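Local coordinates for uncharacterized protein (Methanothermobacter thermautotrophicus, PDB 1L1S), which is of unknown function but belongs to the DsrE/DsrF-like family, related to proteins of sulfur metabolism, and assembles here as three copies, at residues Ser23-Leu28 with Ile37-Tyr42; Val7-Glu12 with Gly98-Arg103; Val46-Arg51 with Gly57-Leu62. All coordinates share one frame; numbering follows the deposited sequence.

Contacts 1 and 2 pack helices on opposite faces of a parallel sheet; contact 3 joins a loop to helix 56-64 beside it. Contact 1 and contact 2, with centres about 10 Å apart, meet on adjacent strands of that sheet, 35-41 and 4-10. Two probable hydrogen bonds join them directly: Glu38 O to Phe8 N at 2.7 Å, and Glu38 OE1 to His99 NE2 at 2.8 Å. Contact 3 follows contact 1 along the chain and is tied to it by a salt bridge, Arg26 NH2 to Asp58 OD1 at 2.8 Å. Contacts 2 and 3 do not touch; their centres are about 16 Å apart, on opposite sides of the chain's centre.

Contact 1: residues Ser23-Leu28 with Ile37-Tyr42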
ATOM      1  N   SER A  23       0.824   6.730  14.761  1.00 19.82           N
ATOM      2  CA  SER A  23      -0.327   7.607  14.813  1.00 21.45           C
ATOM      3  C   SER A  23      -1.552   6.910  14.253  1.00 21.02           C
ATOM      4  O   SER A  23      -2.635   6.995  14.832  1.00 21.06           O
ATOM      5  CB  SER A  23      -0.060   8.884  14.016  1.00 22.98           C
ATOM      6  OG  SER A  23      -1.287   9.529  13.703  1.00 27.43           O
ATOM      7  N   ASN A  24      -1.388   6.224  13.126  1.00 20.75           N
ATOM      8  CA  ASN A  24      -2.511   5.509  12.518  1.00 20.13           C
ATOM      9  C   ASN A  24      -3.044   4.403  13.443  1.00 19.72           C
ATOM     10  O   ASN A  24      -4.252   4.189  13.530  1.00 18.22           O
ATOM     11  CB  ASN A  24      -2.097   4.907  11.174  1.00 21.93           C
ATOM     12  CG  ASN A  24      -1.841   5.967  10.120  1.00 23.51           C
ATOM     13  OD1 ASN A  24      -2.302   7.095  10.245  1.00 25.50           O
ATOM     14  ND2 ASN A  24      -1.116   5.607   9.073  1.00 24.52           N
ATOM     15  N   VAL A  25      -2.150   3.699  14.131  1.00 19.08           N
ATOM     16  CA  VAL A  25      -2.580   2.636  15.053  1.00 20.04           C
ATOM     17  C   VAL A  25      -3.419   3.206  16.206  1.00 20.50           C
ATOM     18  O   VAL A  25      -4.463   2.663  16.549  1.00 19.64           O
ATOM     19  CB  VAL A  25      -1.369   1.881  15.648  1.00 19.49           C
ATOM     20  CG1 VAL A  25      -1.802   1.022  16.838  1.00 19.28           C
ATOM     21  CG2 VAL A  25      -0.736   1.006  14.557  1.00 20.96           C
ATOM     22  N   ARG A  26      -2.963   4.304  16.792  1.00 21.32           N
ATOM     23  CA  ARG A  26      -3.695   4.928  17.887  1.00 23.52           C
ATOM     24  C   ARG A  26      -5.025   5.506  17.408  1.00 23.74           C
ATOM     25  O   ARG A  26      -6.047   5.338  18.062  1.00 22.97           O
ATOM     26  CB  ARG A  26      -2.846   6.023  18.527  1.00 24.56           C
ATOM     27  CG  ARG A  26      -1.708   5.478  19.359  1.00 25.40           C
ATOM     28  CD  ARG A  26      -0.857   6.580  19.969  1.00 26.38           C
ATOM     29  NE  ARG A  26       0.146   6.009  20.865  1.00 27.99           N
ATOM     30  CZ  ARG A  26       1.422   6.381  20.908  1.00 28.88           C
ATOM     31  NH1 ARG A  26       1.872   7.338  20.108  1.00 29.42           N
ATOM     32  NH2 ARG A  26       2.257   5.772  21.738  1.00 29.94           N
ATOM     33  N   ASN A  27      -4.997   6.178  16.261  1.00 25.10           N
ATOM     34  CA  ASN A  27      -6.192   6.783  15.671  1.00 26.45           C
ATOM     35  C   ASN A  27      -7.256   5.706  15.481  1.00 27.20           C
ATOM     36  O   ASN A  27      -8.431   5.883  15.836  1.00 26.66           O
ATOM     37  CB  ASN A  27      -5.826   7.412  14.318  1.00 28.64           C
ATOM     38  CG  ASN A  27      -7.003   8.120  13.635  1.00 31.75           C
ATOM     39  OD1 ASN A  27      -6.816   9.129  12.946  1.00 33.47           O
ATOM     40  ND2 ASN A  27      -8.204   7.587  13.801  1.00 32.87           N
ATOM     41  N   LEU A  28      -6.821   4.583  14.927  1.00 26.21           N
ATOM     42  CA  LEU A  28      -7.694   3.469  14.659  1.00 26.96           C
ATOM     43  C   LEU A  28      -8.346   2.929  15.932  1.00 27.29           C
ATOM     44  O   LEU A  28      -9.544   2.670  15.950  1.00 25.98           O
ATOM     45  CB  LEU A  28      -6.903   2.376  13.946  1.00 27.03           C
ATOM     46  CG  LEU A  28      -7.703   1.263  13.288  1.00 28.14           C
ATOM     47  CD1 LEU A  28      -8.706   1.859  12.304  1.00 28.00           C
ATOM     48  CD2 LEU A  28      -6.752   0.320  12.575  1.00 27.25           C
ATOM     49  N   ILE A  37      -5.620  -5.425  15.993  1.00 21.15           N
ATOM     50  CA  ILE A  37      -4.549  -4.902  15.157  1.00 19.42           C
ATOM     51  C   ILE A  37      -3.209  -5.637  15.217  1.00 19.54           C
ATOM     52  O   ILE A  37      -2.718  -5.959  16.299  1.00 18.85           O
ATOM     53  CB  ILE A  37      -4.216  -3.446  15.520  1.00 18.94           C
ATOM     54  CG1 ILE A  37      -5.478  -2.576  15.538  1.00 18.70           C
ATOM     55  CG2 ILE A  37      -3.200  -2.893  14.524  1.00 17.60           C
ATOM     56  CD1 ILE A  37      -5.179  -1.101  15.881  1.00 18.24           C
ATOM     57  N   GLU A  38      -2.607  -5.846  14.045  1.00 18.34           N
ATOM     58  CA  GLU A  38      -1.287  -6.452  13.943  1.00 17.08           C
ATOM     59  C   GLU A  38      -0.420  -5.565  13.072  1.00 15.93           C
ATOM     60  O   GLU A  38      -0.887  -5.009  12.081  1.00 16.04           O
ATOM     61  CB  GLU A  38      -1.340  -7.849  13.332  1.00 17.87           C
ATOM     62  CG  GLU A  38      -2.083  -8.863  14.190  1.00 20.22           C
ATOM     63  CD  GLU A  38      -1.865 -10.290  13.717  1.00 20.90           C
ATOM     64  OE1 GLU A  38      -1.607 -10.481  12.503  1.00 20.23           O
ATOM     65  OE2 GLU A  38      -1.963 -11.214  14.556  1.00 21.26           O
ATOM     66  N   VAL A  39       0.842  -5.423  13.455  1.00 15.21           N
ATOM     67  CA  VAL A  39       1.786  -4.613  12.704  1.00 14.47           C
ATOM     68  C   VAL A  39       2.932  -5.510  12.230  1.00 15.98           C
ATOM     69  O   VAL A  39       3.707  -6.038  13.040  1.00 15.29           O
ATOM     70  CB  VAL A  39       2.363  -3.475  13.565  1.00 15.14           C
ATOM     71  CG1 VAL A  39       3.354  -2.678  12.766  1.00 13.24           C
ATOM     72  CG2 VAL A  39       1.253  -2.566  14.056  1.00 14.10           C
ATOM     73  N   VAL A  40       3.022  -5.674  10.913  1.00 15.29           N
ATOM     74  CA  VAL A  40       4.048  -6.494  10.303  1.00 15.40           C
ATOM     75  C   VAL A  40       5.143  -5.607   9.731  1.00 16.98           C
ATOM     76  O   VAL A  40       4.907  -4.803   8.820  1.00 16.66           O
ATOM     77  CB  VAL A  40       3.475  -7.360   9.160  1.00 16.14           C
ATOM     78  CG1 VAL A  40       4.599  -8.191   8.521  1.00 13.56           C
ATOM     79  CG2 VAL A  40       2.378  -8.264   9.691  1.00 13.78           C
ATOM     80  N   ALA A  41       6.345  -5.773  10.266  1.00 17.48           N
ATOM     81  CA  ALA A  41       7.484  -4.990   9.842  1.00 19.81           C
ATOM     82  C   ALA A  41       8.571  -5.894   9.293  1.00 21.81           C
ATOM     83  O   ALA A  41       8.934  -6.889   9.932  1.00 24.50           O
ATOM     84  CB  ALA A  41       8.026  -4.203  11.023  1.00 19.41           C
ATOM     85  N   TYR A  42       9.074  -5.580   8.104  1.00 21.66           N
ATOM     86  CA  TYR A  42      10.164  -6.366   7.548  1.00 22.26           C
ATOM     87  C   TYR A  42      11.168  -5.425   6.886  1.00 21.58           C
ATOM     88  O   TYR A  42      10.944  -4.217   6.850  1.00 21.58           O
ATOM     89  CB  TYR A  42       9.650  -7.468   6.603  1.00 22.41           C
ATOM     90  CG  TYR A  42       8.863  -7.030   5.384  1.00 23.56           C
ATOM     91  CD1 TYR A  42       9.513  -6.578   4.232  1.00 24.85           C
ATOM     92  CD2 TYR A  42       7.472  -7.121   5.361  1.00 23.63           C
ATOM     93  CE1 TYR A  42       8.792  -6.234   3.080  1.00 25.09           C
ATOM     94  CE2 TYR A  42       6.738  -6.776   4.214  1.00 25.28           C
ATOM     95  CZ  TYR A  42       7.405  -6.335   3.080  1.00 26.81           C
ATOM     96  OH  TYR A  42       6.689  -5.989   1.943  1.00 29.18           O
TER
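Ile37 of strand 35-41 packs against Val25 and Leu28 on helix 15-31, joining the helix and second strand of a beta-alpha-beta unit (strand 4-10, helix 15-31, strand 35-41). The segments run nearly antiparallel, at 172°, with axes 10.5 Å apart, as expected when the crossover helix returns the chain to start a parallel strand. Ile37 does most of the touching through the end of its chain: CG1 stands anti to the carbonyl carbon (chi1 -51°) and chi2 is extended, which carries CD1 out between the two helix residues. There Ile37 CD1 meets Leu28 CD2 at 3.9 Å and Val25 CG1 at 4.1 Å, and also lies against the Val25 carbonyl oxygen. These side chains cross at a slant instead of lying alongside each other. Val25 divides its branches between two strand residues: CG1 serves Ile37, while CG2 turns to Val39. Both strand residues are on the sheet face that the helix covers; on the other face Val40 packs against Ile100 of helix 96-105. The side chains that touch are all aliphatic and buried, with no polar bond between the segments, and Val67 also packs on Val25. The Val39 end rests on one methyl pair, Val25 CG2 to Val39 CG2 at 4.1 Å.

Contact 2: residues Val7-Glu12 with Gly98-Arg103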
ATOM      1  N   VAL A   7      -4.239  -5.460   9.613  1.00 14.82           N
ATOM      2  CA  VAL A   7      -2.810  -5.659   9.699  1.00 14.41           C
ATOM      3  C   VAL A   7      -2.110  -4.528   8.943  1.00 14.06           C
ATOM      4  O   VAL A   7      -2.434  -4.244   7.774  1.00 13.58           O
ATOM      5  CB  VAL A   7      -2.395  -7.042   9.103  1.00 15.53           C
ATOM      6  CG1 VAL A   7      -2.913  -7.185   7.688  1.00 15.15           C
ATOM      7  CG2 VAL A   7      -0.884  -7.183   9.110  1.00 15.86           C
ATOM      8  N   PHE A   8      -1.178  -3.869   9.630  1.00 13.33           N
ATOM      9  CA  PHE A   8      -0.392  -2.784   9.046  1.00 12.53           C
ATOM     10  C   PHE A   8       0.890  -3.346   8.491  1.00 13.18           C
ATOM     11  O   PHE A   8       1.409  -4.343   8.985  1.00 12.62           O
ATOM     12  CB  PHE A   8      -0.041  -1.712  10.064  1.00 12.44           C
ATOM     13  CG  PHE A   8      -1.190  -0.826  10.431  1.00 11.89           C
ATOM     14  CD1 PHE A   8      -2.148  -1.252  11.332  1.00 11.82           C
ATOM     15  CD2 PHE A   8      -1.298   0.453   9.883  1.00 13.08           C
ATOM     16  CE1 PHE A   8      -3.210  -0.412  11.694  1.00 14.54           C
ATOM     17  CE2 PHE A   8      -2.348   1.304  10.232  1.00 12.40           C
ATOM     18  CZ  PHE A   8      -3.304   0.872  11.139  1.00 14.09           C
ATOM     19  N   HIS A   9       1.399  -2.682   7.468  1.00 13.14           N
ATOM     20  CA  HIS A   9       2.609  -3.112   6.789  1.00 14.19           C
ATOM     21  C   HIS A   9       3.598  -1.968   6.745  1.00 15.19           C
ATOM     22  O   HIS A   9       3.280  -0.892   6.260  1.00 15.46           O
ATOM     23  CB  HIS A   9       2.213  -3.558   5.374  1.00 14.59           C
ATOM     24  CG  HIS A   9       3.350  -3.728   4.417  1.00 15.79           C
ATOM     25  ND1 HIS A   9       3.144  -4.053   3.092  1.00 15.69           N
ATOM     26  CD2 HIS A   9       4.690  -3.600   4.567  1.00 16.61           C
ATOM     27  CE1 HIS A   9       4.306  -4.116   2.467  1.00 14.45           C
ATOM     28  NE2 HIS A   9       5.260  -3.844   3.337  1.00 17.21           N
ATOM     29  N   ILE A  10       4.787  -2.197   7.284  1.00 15.62           N
ATOM     30  CA  ILE A  10       5.833  -1.188   7.235  1.00 16.33           C
ATOM     31  C   ILE A  10       7.159  -1.867   6.892  1.00 17.16           C
ATOM     32  O   ILE A  10       7.520  -2.871   7.495  1.00 17.64           O
ATOM     33  CB  ILE A  10       5.937  -0.430   8.566  1.00 16.95           C
ATOM     34  CG1 ILE A  10       6.911   0.733   8.418  1.00 17.55           C
ATOM     35  CG2 ILE A  10       6.356  -1.367   9.699  1.00 16.18           C
ATOM     36  CD1 ILE A  10       6.958   1.600   9.657  1.00 18.81           C
ATOM     37  N   ASP A  11       7.865  -1.346   5.895  1.00 17.50           N
ATOM     38  CA  ASP A  11       9.146  -1.923   5.514  1.00 18.94           C
ATOM     39  C   ASP A  11      10.269  -0.886   5.417  1.00 20.68           C
ATOM     40  O   ASP A  11      11.303  -1.131   4.798  1.00 21.19           O
ATOM     41  CB  ASP A  11       9.015  -2.716   4.199  1.00 18.21           C
ATOM     42  CG  ASP A  11       8.364  -1.906   3.069  1.00 17.95           C
ATOM     43  OD1 ASP A  11       7.786  -2.532   2.147  1.00 18.60           O
ATOM     44  OD2 ASP A  11       8.432  -0.660   3.087  1.00 16.63           O
ATOM     45  N   GLU A  12      10.058   0.267   6.038  1.00 21.82           N
ATOM     46  CA  GLU A  12      11.053   1.345   6.048  1.00 25.07           C
ATOM     47  C   GLU A  12      11.178   1.781   7.503  1.00 25.53           C
ATOM     48  O   GLU A  12      10.319   1.454   8.319  1.00 25.36           O
ATOM     49  CB  GLU A  12      10.575   2.531   5.192  1.00 26.32           C
ATOM     50  CG  GLU A  12      10.133   2.122   3.783  1.00 32.11           C
ATOM     51  CD  GLU A  12       9.356   3.211   3.037  1.00 33.99           C
ATOM     52  OE1 GLU A  12       9.993   4.093   2.415  1.00 35.90           O
ATOM     53  OE2 GLU A  12       8.103   3.182   3.079  1.00 34.84           O
ATOM     54  N   GLY A  98       4.239 -13.299   3.829  1.00 19.34           N
ATOM     55  CA  GLY A  98       3.387 -14.468   3.941  1.00 17.43           C
ATOM     56  C   GLY A  98       2.316 -14.255   5.006  1.00 17.29           C
ATOM     57  O   GLY A  98       1.147 -14.539   4.778  1.00 17.58           O
ATOM     58  N   HIS A  99       2.709 -13.747   6.169  1.00 16.94           N
ATOM     59  CA  HIS A  99       1.748 -13.509   7.239  1.00 16.51           C
ATOM     60  C   HIS A  99       0.680 -12.523   6.751  1.00 16.44           C
ATOM     61  O   HIS A  99      -0.507 -12.720   6.996  1.00 15.62           O
ATOM     62  CB  HIS A  99       2.435 -12.957   8.491  1.00 16.63           C
ATOM     63  CG  HIS A  99       1.516 -12.841   9.669  1.00 19.75           C
ATOM     64  ND1 HIS A  99       0.942 -13.941  10.274  1.00 20.67           N
ATOM     65  CD2 HIS A  99       1.029 -11.758  10.323  1.00 18.78           C
ATOM     66  CE1 HIS A  99       0.141 -13.540  11.246  1.00 20.43           C
ATOM     67  NE2 HIS A  99       0.176 -12.220  11.297  1.00 20.23           N
ATOM     68  N   ILE A 100       1.107 -11.471   6.054  1.00 16.15           N
ATOM     69  CA  ILE A 100       0.172 -10.481   5.523  1.00 15.89           C
ATOM     70  C   ILE A 100      -0.808 -11.138   4.541  1.00 15.99           C
ATOM     71  O   ILE A 100      -2.014 -10.891   4.599  1.00 15.56           O
ATOM     72  CB  ILE A 100       0.916  -9.333   4.809  1.00 15.92           C
ATOM     73  CG1 ILE A 100       1.728  -8.520   5.823  1.00 15.08           C
ATOM     74  CG2 ILE A 100      -0.079  -8.408   4.112  1.00 15.76           C
ATOM     75  CD1 ILE A 100       2.584  -7.397   5.176  1.00 14.90           C
ATOM     76  N   VAL A 101      -0.299 -11.996   3.664  1.00 15.81           N
ATOM     77  CA  VAL A 101      -1.164 -12.661   2.703  1.00 16.86           C
ATOM     78  C   VAL A 101      -2.138 -13.600   3.403  1.00 17.99           C
ATOM     79  O   VAL A 101      -3.318 -13.659   3.050  1.00 18.84           O
ATOM     80  CB  VAL A 101      -0.346 -13.437   1.632  1.00 17.50           C
ATOM     81  CG1 VAL A 101      -1.267 -14.347   0.816  1.00 16.86           C
ATOM     82  CG2 VAL A 101       0.352 -12.441   0.698  1.00 16.54           C
ATOM     83  N   ARG A 102      -1.659 -14.327   4.406  1.00 18.48           N
ATOM     84  CA  ARG A 102      -2.541 -15.234   5.140  1.00 19.16           C
ATOM     85  C   ARG A 102      -3.644 -14.423   5.823  1.00 18.34           C
ATOM     86  O   ARG A 102      -4.812 -14.775   5.779  1.00 17.36           O
ATOM     87  CB  ARG A 102      -1.763 -16.003   6.212  1.00 19.40           C
ATOM     88  CG  ARG A 102      -0.732 -16.983   5.668  1.00 21.81           C
ATOM     89  CD  ARG A 102      -0.298 -17.957   6.753  1.00 22.38           C
ATOM     90  NE  ARG A 102       0.564 -19.004   6.211  1.00 25.64           N
ATOM     91  CZ  ARG A 102       1.876 -18.884   6.034  1.00 25.44           C
ATOM     92  NH1 ARG A 102       2.495 -17.759   6.363  1.00 25.66           N
ATOM     93  NH2 ARG A 102       2.567 -19.888   5.516  1.00 26.48           N
ATOM     94  N   ARG A 103      -3.243 -13.332   6.461  1.00 18.16           N
ATOM     95  CA  ARG A 103      -4.185 -12.483   7.166  1.00 19.02           C
ATOM     96  C   ARG A 103      -5.250 -11.930   6.214  1.00 17.83           C
ATOM     97  O   ARG A 103      -6.444 -12.026   6.485  1.00 17.27           O
ATOM     98  CB  ARG A 103      -3.424 -11.349   7.846  1.00 19.19           C
ATOM     99  CG  ARG A 103      -3.865 -11.067   9.250  1.00 23.65           C
ATOM    100  CD  ARG A 103      -3.090 -11.825  10.342  1.00 22.90           C
ATOM    101  NE  ARG A 103      -3.645 -13.128  10.657  1.00 22.58           N
ATOM    102  CZ  ARG A 103      -3.475 -13.768  11.818  1.00 22.90           C
ATOM    103  NH1 ARG A 103      -2.771 -13.236  12.806  1.00 23.30           N
ATOM    104  NH2 ARG A 103      -3.993 -14.969  11.984  1.00 21.69           N
TER
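This is a buried, mainly apolar helix-on-sheet contact in which Ile100 and Arg103 of helix 96-105 cover Val7 and His9 of strand 4-10. The segment axes approach to 9.7 Å at an angle of 152°, and Val7 and Ile100 are the residues in register. The clearest orientation is that of Ile100 over His9. A chi1 of -67° places Ile100 CG1 beside the backbone N, and the straight chain beyond it ends with CD1 over one face of the imidazole, a CH-pi contact 4.2 Å from the ring centroid and 28° off the normal. The methyl lies nearest the CB side of the ring, 3.8 Å from His9 CG, and the two side chains cross at about a right angle. Nearer the N-terminal end of the strand segment, Val7 CG2 faces Ile100 CG1 at 4.4 Å, while Val7 CG1 meets Arg103 CB. The bent arginine chain then leads its guanidinium away to salt bridges with Glu38 and Glu106. Both ring nitrogens of His9 are engaged: ND1 bonds to Tyr110 OH, and NE2 donates to Asp11 OD1 at 3.1 Å, a bent bond with OD1 tilted from the ring plane. These bonds should limit rotation of the ring under the methyl. Val7 and His9 point to helix 96-105 and Phe8 away, to helix 15-31 across the sheet; strands 35-41 and 109-111 flank strand 4-10.

Contact 3: residues Val46-Arg51 with Gly57-Leu62; sequences VNVLRR and GDVSEL
Leu49 and Val59 have the nearest CA atoms, 7.2 Å apart, where the loop following strand 35-41 passes beside helix 56-64. Residues 46-48 have helical backbone angles without the regular bonding, and Leu49 N bonds back to Val46 O, giving a tight turn that presents Val48 and Leu49 together. Val59 is the helix residue that meets both. With chi1 at 173° its CG1 points opposite the backbone N, which leaves CG2 beside that N, and CG2 does all the close touching: it sits 3.8 Å from Val48 O, 4.2 Å from Val48 CG1 and 4.4 Å from Leu49 CD2. One methyl is therefore set against a carbonyl oxygen and two aliphatic branches. Leu49 and Val59 both also touch Phe69 of strand 68-72, which places the contact in the buried layer between helix 56-64 and the sheet. Leu87 packs on Val59 as well, and Val48 packs on Val18 of helix 15-31. With aliphatic contacts, one methyl-to-carbonyl approach and no polar bond between the segments, cohesion here probably rests on van der Waals packing and the burial of apolar surface.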
ATOM      1  N   VAL A  46      12.081  -3.632  10.358  1.00 22.45           N
ATOM      2  CA  VAL A  46      12.266  -4.341  11.621  1.00 21.98           C
ATOM      3  C   VAL A  46      13.100  -3.559  12.641  1.00 21.35           C
ATOM      4  O   VAL A  46      12.976  -3.791  13.849  1.00 19.76           O
ATOM      5  CB  VAL A  46      12.876  -5.727  11.411  1.00 22.92           C
ATOM      6  CG1 VAL A  46      11.966  -6.537  10.497  1.00 25.10           C
ATOM      7  CG2 VAL A  46      14.278  -5.612  10.846  1.00 24.42           C
ATOM      8  N   ASN A  47      13.936  -2.635  12.174  1.00 20.56           N
ATOM      9  CA  ASN A  47      14.740  -1.850  13.103  1.00 21.75           C
ATOM     10  C   ASN A  47      13.843  -1.159  14.128  1.00 21.79           C
ATOM     11  O   ASN A  47      14.271  -0.843  15.231  1.00 22.71           O
ATOM     12  CB  ASN A  47      15.583  -0.812  12.356  1.00 22.70           C
ATOM     13  CG  ASN A  47      16.627  -1.453  11.463  1.00 23.71           C
ATOM     14  OD1 ASN A  47      17.132  -2.531  11.769  1.00 24.86           O
ATOM     15  ND2 ASN A  47      16.966  -0.787  10.362  1.00 23.63           N
ATOM     16  N   VAL A  48      12.585  -0.943  13.761  1.00 21.63           N
ATOM     17  CA  VAL A  48      11.642  -0.304  14.663  1.00 21.11           C
ATOM     18  C   VAL A  48      11.282  -1.203  15.839  1.00 21.17           C
ATOM     19  O   VAL A  48      10.888  -0.720  16.904  1.00 20.66           O
ATOM     20  CB  VAL A  48      10.349   0.082  13.924  1.00 21.06           C
ATOM     21  CG1 VAL A  48       9.249   0.393  14.927  1.00 20.81           C
ATOM     22  CG2 VAL A  48      10.608   1.298  13.041  1.00 19.98           C
ATOM     23  N   LEU A  49      11.421  -2.509  15.649  1.00 21.11           N
ATOM     24  CA  LEU A  49      11.084  -3.457  16.699  1.00 22.36           C
ATOM     25  C   LEU A  49      12.278  -3.874  17.573  1.00 23.84           C
ATOM     26  O   LEU A  49      12.127  -4.728  18.444  1.00 23.89           O
ATOM     27  CB  LEU A  49      10.432  -4.695  16.075  1.00 22.32           C
ATOM     28  CG  LEU A  49       9.270  -4.447  15.098  1.00 21.96           C
ATOM     29  CD1 LEU A  49       8.671  -5.773  14.659  1.00 20.53           C
ATOM     30  CD2 LEU A  49       8.207  -3.577  15.774  1.00 22.54           C
ATOM     31  N   ARG A  50      13.450  -3.281  17.337  1.00 25.07           N
ATOM     32  CA  ARG A  50      14.664  -3.594  18.113  1.00 26.87           C
ATOM     33  C   ARG A  50      14.555  -3.098  19.552  1.00 27.79           C
ATOM     34  O   ARG A  50      13.870  -2.120  19.826  1.00 27.18           O
ATOM     35  CB  ARG A  50      15.896  -2.915  17.509  1.00 27.27           C
ATOM     36  CG  ARG A  50      16.496  -3.541  16.275  1.00 29.63           C
ATOM     37  CD  ARG A  50      17.640  -2.661  15.769  1.00 31.61           C
ATOM     38  NE  ARG A  50      18.662  -3.431  15.073  1.00 35.44           N
ATOM     39  CZ  ARG A  50      19.546  -4.224  15.675  1.00 36.50           C
ATOM     40  NH1 ARG A  50      19.552  -4.345  16.994  1.00 37.71           N
ATOM     41  NH2 ARG A  50      20.400  -4.934  14.955  1.00 37.38           N
ATOM     42  N   ARG A  51      15.260  -3.755  20.467  1.00 29.68           N
ATOM     43  CA  ARG A  51      15.243  -3.331  21.862  1.00 31.25           C
ATOM     44  C   ARG A  51      15.864  -1.934  22.002  1.00 31.57           C
ATOM     45  O   ARG A  51      15.392  -1.112  22.781  1.00 31.20           O
ATOM     46  CB  ARG A  51      16.017  -4.323  22.745  1.00 32.12           C
ATOM     47  CG  ARG A  51      16.015  -3.938  24.230  1.00 33.25           C
ATOM     48  CD  ARG A  51      16.789  -4.924  25.119  1.00 34.51           C
ATOM     49  NE  ARG A  51      16.188  -6.256  25.143  1.00 34.80           N
ATOM     50  CZ  ARG A  51      16.553  -7.264  24.361  1.00 35.02           C
ATOM     51  NH1 ARG A  51      17.537  -7.105  23.481  1.00 36.20           N
ATOM     52  NH2 ARG A  51      15.926  -8.433  24.451  1.00 34.81           N
ATOM     53  N   GLY A  57       9.530   2.738  23.442  1.00 25.72           N
ATOM     54  CA  GLY A  57       8.471   3.153  24.344  1.00 25.71           C
ATOM     55  C   GLY A  57       7.120   3.024  23.654  1.00 26.01           C
ATOM     56  O   GLY A  57       6.168   2.466  24.214  1.00 24.95           O
ATOM     57  N   ASP A  58       7.036   3.533  22.425  1.00 26.16           N
ATOM     58  CA  ASP A  58       5.795   3.464  21.666  1.00 26.18           C
ATOM     59  C   ASP A  58       5.416   2.013  21.398  1.00 24.97           C
ATOM     60  O   ASP A  58       4.257   1.621  21.576  1.00 24.60           O
ATOM     61  CB  ASP A  58       5.926   4.232  20.344  1.00 27.86           C
ATOM     62  CG  ASP A  58       5.895   5.740  20.540  1.00 29.87           C
ATOM     63  OD1 ASP A  58       5.024   6.223  21.291  1.00 31.16           O
ATOM     64  OD2 ASP A  58       6.728   6.447  19.937  1.00 31.86           O
ATOM     65  N   VAL A  59       6.390   1.203  20.997  1.00 23.98           N
ATOM     66  CA  VAL A  59       6.087  -0.200  20.724  1.00 24.57           C
ATOM     67  C   VAL A  59       5.640  -0.973  21.964  1.00 24.77           C
ATOM     68  O   VAL A  59       4.660  -1.711  21.908  1.00 23.43           O
ATOM     69  CB  VAL A  59       7.282  -0.921  20.080  1.00 23.75           C
ATOM     70  CG1 VAL A  59       7.011  -2.405  19.977  1.00 24.31           C
ATOM     71  CG2 VAL A  59       7.526  -0.359  18.709  1.00 23.93           C
ATOM     72  N   SER A  60       6.336  -0.800  23.088  1.00 25.50           N
ATOM     73  CA  SER A  60       5.946  -1.530  24.295  1.00 27.08           C
ATOM     74  C   SER A  60       4.564  -1.094  24.768  1.00 27.04           C
ATOM     75  O   SER A  60       3.736  -1.927  25.135  1.00 26.31           O
ATOM     76  CB  SER A  60       6.962  -1.331  25.420  1.00 27.69           C
ATOM     77  OG  SER A  60       6.790  -0.068  26.038  1.00 32.29           O
ATOM     78  N   GLU A  61       4.307   0.208  24.740  1.00 27.66           N
ATOM     79  CA  GLU A  61       3.010   0.711  25.168  1.00 29.03           C
ATOM     80  C   GLU A  61       1.847   0.152  24.346  1.00 28.29           C
ATOM     81  O   GLU A  61       0.854  -0.300  24.912  1.00 29.03           O
ATOM     82  CB  GLU A  61       2.976   2.231  25.095  1.00 31.95           C
ATOM     83  CG  GLU A  61       1.591   2.791  25.325  1.00 36.64           C
ATOM     84  CD  GLU A  61       1.570   4.299  25.310  1.00 40.42           C
ATOM     85  OE1 GLU A  61       0.481   4.871  25.542  1.00 43.00           O
ATOM     86  OE2 GLU A  61       2.639   4.913  25.069  1.00 41.63           O
ATOM     87  N   LEU A  62       1.963   0.185  23.017  1.00 26.89           N
ATOM     88  CA  LEU A  62       0.886  -0.326  22.163  1.00 25.37           C
ATOM     89  C   LEU A  62       0.697  -1.829  22.306  1.00 24.61           C
ATOM     90  O   LEU A  62      -0.403  -2.354  22.099  1.00 24.23           O
ATOM     91  CB  LEU A  62       1.148   0.028  20.694  1.00 23.90           C
ATOM     92  CG  LEU A  62       0.977   1.515  20.372  1.00 23.37           C
ATOM     93  CD1 LEU A  62       1.518   1.850  18.998  1.00 22.45           C
ATOM     94  CD2 LEU A  62      -0.479   1.859  20.469  1.00 22.38           C
TER